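Local atomic coordinates of solute-binding protein Csal_2479 (Chromohalobacter salexigens, PDB entry 4P1L), a protein that binds D-glucuronate and probably delivers it to a tripartite ATP-independent periplasmic (TRAP) transport system for uptake into the cytoplasm. Residues G90-G93 / A98-V101; P94-A99 / A131-I136. One frame throughout, in Å; residues are numbered along the deposited sequence.

Contact 1 of 2, residues G90-G93 / A98-V101; sequences GPMG and AANV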
loop_
_atom_site.group_PDB
_atom_site.type_symbol
_atom_site.label_atom_id
_atom_site.label_comp_id
_atom_site.label_asym_id
_atom_site.label_seq_id
_atom_site.Cartn_x
_atom_site.Cartn_y
_atom_site.Cartn_z
ATOM N N GLY A 90 4.039 0.761 -2.790
ATOM C CA GLY A 90 4.259 -0.067 -3.970
ATOM C C GLY A 90 4.511 0.717 -5.248
ATOM O O GLY A 90 5.555 0.547 -5.896
ATOM N N PRO A 91 3.543 1.562 -5.647
ATOM C CA PRO A 91 3.697 2.435 -6.801
ATOM C C PRO A 91 4.777 3.467 -6.613
ATOM O O PRO A 91 5.156 4.134 -7.593
ATOM C CB PRO A 91 2.344 3.132 -6.912
ATOM C CG PRO A 91 1.422 2.322 -6.158
ATOM C CD PRO A 91 2.177 1.639 -5.097
HETATM N N MSE A 92 5.263 3.628 -5.386
HETATM C CA MSE A 92 6.358 4.575 -5.134
HETATM C C MSE A 92 7.704 3.963 -5.573
HETATM O O MSE A 92 8.676 4.684 -5.826
HETATM C CB MSE A 92 6.393 4.959 -3.657
HETATM C CG MSE A 92 7.288 6.124 -3.252
HETATM SE SE MSE A 92 6.698 7.797 -4.073
HETATM C CE MSE A 92 4.948 7.928 -3.218
ATOM N N GLY A 93 7.760 2.639 -5.670
ATOM C CA GLY A 93 9.002 1.943 -6.008
ATOM C C GLY A 93 9.638 2.389 -7.309
ATOM O O GLY A 93 10.846 2.658 -7.367
ATOM N N ALA A 98 14.832 3.399 -3.077
ATOM C CA ALA A 98 14.788 2.791 -1.745
ATOM C C ALA A 98 13.431 2.222 -1.406
ATOM O O ALA A 98 13.333 1.219 -0.683
ATOM C CB ALA A 98 15.212 3.814 -0.660
ATOM N N ALA A 99 12.374 2.851 -1.921
ATOM C CA ALA A 99 11.024 2.379 -1.656
ATOM C C ALA A 99 10.788 0.985 -2.197
ATOM O O ALA A 99 9.932 0.266 -1.666
ATOM C CB ALA A 99 9.965 3.372 -2.224
ATOM N N ASN A 100 11.530 0.571 -3.230
ATOM C CA ASN A 100 11.346 -0.784 -3.763
ATOM C C ASN A 100 11.631 -1.875 -2.739
ATOM O O ASN A 100 11.130 -2.990 -2.864
ATOM C CB ASN A 100 12.221 -1.050 -4.987
ATOM C CG ASN A 100 11.594 -0.562 -6.254
ATOM O OD1 ASN A 100 10.456 -0.898 -6.554
ATOM N ND2 ASN A 100 12.316 0.291 -6.985
ATOM N N VAL A 101 12.425 -1.556 -1.723
ATOM C CA VAL A 101 12.727 -2.553 -0.698
ATOM C C VAL A 101 11.439 -3.052 -0.051
ATOM O O VAL A 101 11.324 -4.230 0.278
ATOM C CB VAL A 101 13.674 -1.970 0.373
ATOM C CG1 VAL A 101 13.803 -2.910 1.568
ATOM C CG2 VAL A 101 15.053 -1.702 -0.238
#

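Contact 2 of 2, residues P94-A99 / A131-I136; sequences PIVPAA and AEKNLI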
loop_
_atom_site.group_PDB
_atom_site.type_symbol
_atom_site.label_atom_id
_atom_site.label_comp_id
_atom_site.label_asym_id
_atom_site.label_seq_id
_atom_site.Cartn_x
_atom_site.Cartn_y
_atom_site.Cartn_z
ATOM N N PRO A 94 8.845 2.482 -8.374
ATOM C CA PRO A 94 9.437 2.957 -9.634
ATOM C C PRO A 94 9.930 4.410 -9.612
ATOM O O PRO A 94 10.637 4.817 -10.530
ATOM C CB PRO A 94 8.290 2.802 -10.635
ATOM C CG PRO A 94 7.483 1.624 -10.090
ATOM C CD PRO A 94 7.603 1.708 -8.584
ATOM N N ILE A 95 9.568 5.174 -8.585
ATOM C CA ILE A 95 9.900 6.585 -8.521
ATOM C C ILE A 95 11.058 6.832 -7.555
ATOM O O ILE A 95 11.917 7.678 -7.815
ATOM C CB ILE A 95 8.650 7.377 -8.121
ATOM C CG1 ILE A 95 7.590 7.174 -9.215
ATOM C CG2 ILE A 95 8.970 8.852 -7.963
ATOM C CD1 ILE A 95 6.209 7.270 -8.757
ATOM N N VAL A 96 11.078 6.074 -6.456
ATOM C CA VAL A 96 12.074 6.227 -5.392
ATOM C C VAL A 96 12.757 4.887 -5.156
ATOM O O VAL A 96 12.162 3.979 -4.601
ATOM C CB VAL A 96 11.430 6.633 -4.062
ATOM C CG1 VAL A 96 12.494 6.830 -2.989
ATOM C CG2 VAL A 96 10.589 7.865 -4.214
ATOM N N PRO A 97 14.024 4.758 -5.570
ATOM C CA PRO A 97 14.653 3.430 -5.524
ATOM C C PRO A 97 14.559 2.709 -4.176
ATOM O O PRO A 97 14.213 1.524 -4.164
ATOM C CB PRO A 97 16.099 3.727 -5.925
ATOM C CG PRO A 97 15.960 4.874 -6.876
ATOM C CD PRO A 97 14.826 5.728 -6.337
ATOM N N ALA A 98 14.832 3.399 -3.077
ATOM C CA ALA A 98 14.788 2.791 -1.745
ATOM C C ALA A 98 13.431 2.222 -1.406
ATOM O O ALA A 98 13.333 1.219 -0.683
ATOM C CB ALA A 98 15.212 3.814 -0.660
ATOM N N ALA A 99 12.374 2.851 -1.921
ATOM C CA ALA A 99 11.024 2.379 -1.656
ATOM C C ALA A 99 10.788 0.985 -2.197
ATOM O O ALA A 99 9.932 0.266 -1.666
ATOM C CB ALA A 99 9.965 3.372 -2.224
ATOM N N ALA A 131 11.968 12.475 0.393
ATOM C CA ALA A 131 12.202 13.916 0.443
ATOM C C ALA A 131 13.069 14.330 -0.734
ATOM O O ALA A 131 12.881 15.388 -1.313
ATOM C CB ALA A 131 12.872 14.330 1.765
ATOM N N GLU A 132 14.012 13.469 -1.089
ATOM C CA GLU A 132 14.872 13.720 -2.220
ATOM C C GLU A 132 14.073 13.778 -3.522
ATOM O O GLU A 132 14.508 14.406 -4.479
ATOM C CB GLU A 132 15.987 12.667 -2.233
ATOM C CG GLU A 132 16.441 12.194 -3.576
ATOM C CD GLU A 132 17.694 11.341 -3.436
ATOM O OE1 GLU A 132 18.758 11.914 -3.106
ATOM O OE2 GLU A 132 17.604 10.101 -3.612
ATOM N N LYS A 133 12.894 13.161 -3.553
ATOM C CA LYS A 133 12.021 13.231 -4.728
ATOM C C LYS A 133 10.812 14.146 -4.505
ATOM O O LYS A 133 9.772 13.964 -5.150
ATOM C CB LYS A 133 11.523 11.837 -5.098
ATOM C CG LYS A 133 12.654 10.834 -5.367
ATOM C CD LYS A 133 13.390 11.117 -6.654
ATOM C CE LYS A 133 14.495 10.106 -6.875
ATOM N NZ LYS A 133 15.120 10.334 -8.199
ATOM N N ASN A 134 10.952 15.089 -3.568
ATOM C CA ASN A 134 9.982 16.176 -3.357
ATOM C C ASN A 134 8.716 15.785 -2.626
ATOM O O ASN A 134 7.719 16.498 -2.710
ATOM C CB ASN A 134 9.561 16.833 -4.679
ATOM C CG ASN A 134 10.557 17.837 -5.189
ATOM O OD1 ASN A 134 11.531 18.181 -4.521
ATOM N ND2 ASN A 134 10.292 18.343 -6.388
ATOM N N LEU A 135 8.747 14.680 -1.898
ATOM C CA LEU A 135 7.613 14.280 -1.066
ATOM C C LEU A 135 8.021 14.232 0.403
ATOM O O LEU A 135 8.988 13.546 0.771
ATOM C CB LEU A 135 7.084 12.917 -1.519
ATOM C CG LEU A 135 6.518 12.856 -2.947
ATOM C CD1 LEU A 135 6.246 11.408 -3.375
ATOM C CD2 LEU A 135 5.248 13.698 -3.091
ATOM N N ILE A 136 7.274 14.962 1.242
ATOM C CA ILE A 136 7.585 15.041 2.654
ATOM C C ILE A 136 6.641 14.121 3.437
ATOM O O ILE A 136 5.443 14.376 3.512
ATOM C CB ILE A 136 7.467 16.475 3.176
ATOM C CG1 ILE A 136 8.290 17.439 2.304
ATOM C CG2 ILE A 136 7.867 16.525 4.626
ATOM C CD1 ILE A 136 9.780 17.065 2.179
#

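Contact 1 of 2, residues G90-G93 / A98-V101
N100 lays its carboxamide over G93: OD1 comes to 3.2 Å from G93 CA, while ND2 lies 2.8 Å from G93 O. G93 CA, C and O all lie against one face of the amide, with G93 O well out of its plane. N100 CG sits anti to its own carbonyl carbon (chi1 -84°), which swings the group back across G93. A beta carbon on G93 would lie 2.2 Å from N100 OD1. That oxygen accepts a hydrogen bond from ND2 of N171, which also donates to G90 O, so one asparagine from another loop ties both segments together. Residues 90-93 form a type I beta turn, closed by G93 N to G90 O at 3.0 Å, in the loop between strand 84-88 and helix 111-118; the turn lets this loop of the TRAP solute-binding protein double back, setting 90-93 against 98-101. The rest of the contact is apolar. A99 directs its methyl at the turn, and CB meets CG of selenomethionine M92 at 4.0 Å. With CG anti to the backbone N (chi1 -169°), the M92 chain then leads away toward I74, its side chain about 6 Å from that of Q70, a glucuronate-binding residue.

Contact 2 of 2, residues P94-A99 / A131-I136
A lysine does most of the touching here, and it does so with its hydrocarbon chain: K133 lies across the I95-V96 peptide, its methylenes against a carbonyl oxygen and a valine methyl. The K133 CE carbon comes to 3.7 Å from I95 O, with CD and CG of the same chain scarcely farther off. NZ, at 4.2 Å from I95 O, stands beyond hydrogen-bonding distance, so any pull of the ammonium on that carbonyl is probably weak. Nearer its root the lysine packs on V96, where CG of K133 meets CG2 of V96 at 3.8 Å; the two side chains pass each other in opposite directions. A bend at chi2 (-71°) turns the lysine chain across the loop, and the extended chi3 brings K133 CE to 4.4 Å from P97 CD, a loose touch. Cutting K133 back to an alanine removes the chain beyond CB, which would probably strip the cover from I95 O and most of it from V96 CG2, opening a gap between the loop and the helix end. V96 is the buried member of the contact, and its backbone O takes A99 N at 2.9 Å in the turn that follows. Across the contact, K133 stands where helix 121-132 stops in a Schellman motif, with L135 N reaching back to L130 O and N134 N to A131 O at 3.0 Å, N134 being the C-prime residue at positive phi. R78 of helix 70-78 holds this end through K133 O and N134 ND2. V96 rests on A129 and L130 of helix 121-132, I95 on I74 and R78 of helix 70-78, and strand 135-141 leaves as an outermost strand of the five-stranded sheet.

In the fold
Both contacts use the loop that leaves strand 84-88 and runs to helix 111-118; their centres are 8 Å apart. Contact 1 folds 90-93 back on 98-101; residues 94-97 between them, together with A98 and A99, enter contact 2, whose other side is the junction of helix 121-132 and strand 135-141 later in the chain. The two also join through M92 SE, 3.7 Å from L135 CD1. Strands 84-88 and 135-141 flank strand 234-239 in one five-stranded sheet, so contact 2 links the loop leaving one strand to the start of another, beside helices 70-78 and 121-132. Contact 1 is nearer the sugar: the M92 side chain is about 10 Å from bound glucuronate, that of I95 about 12 Å.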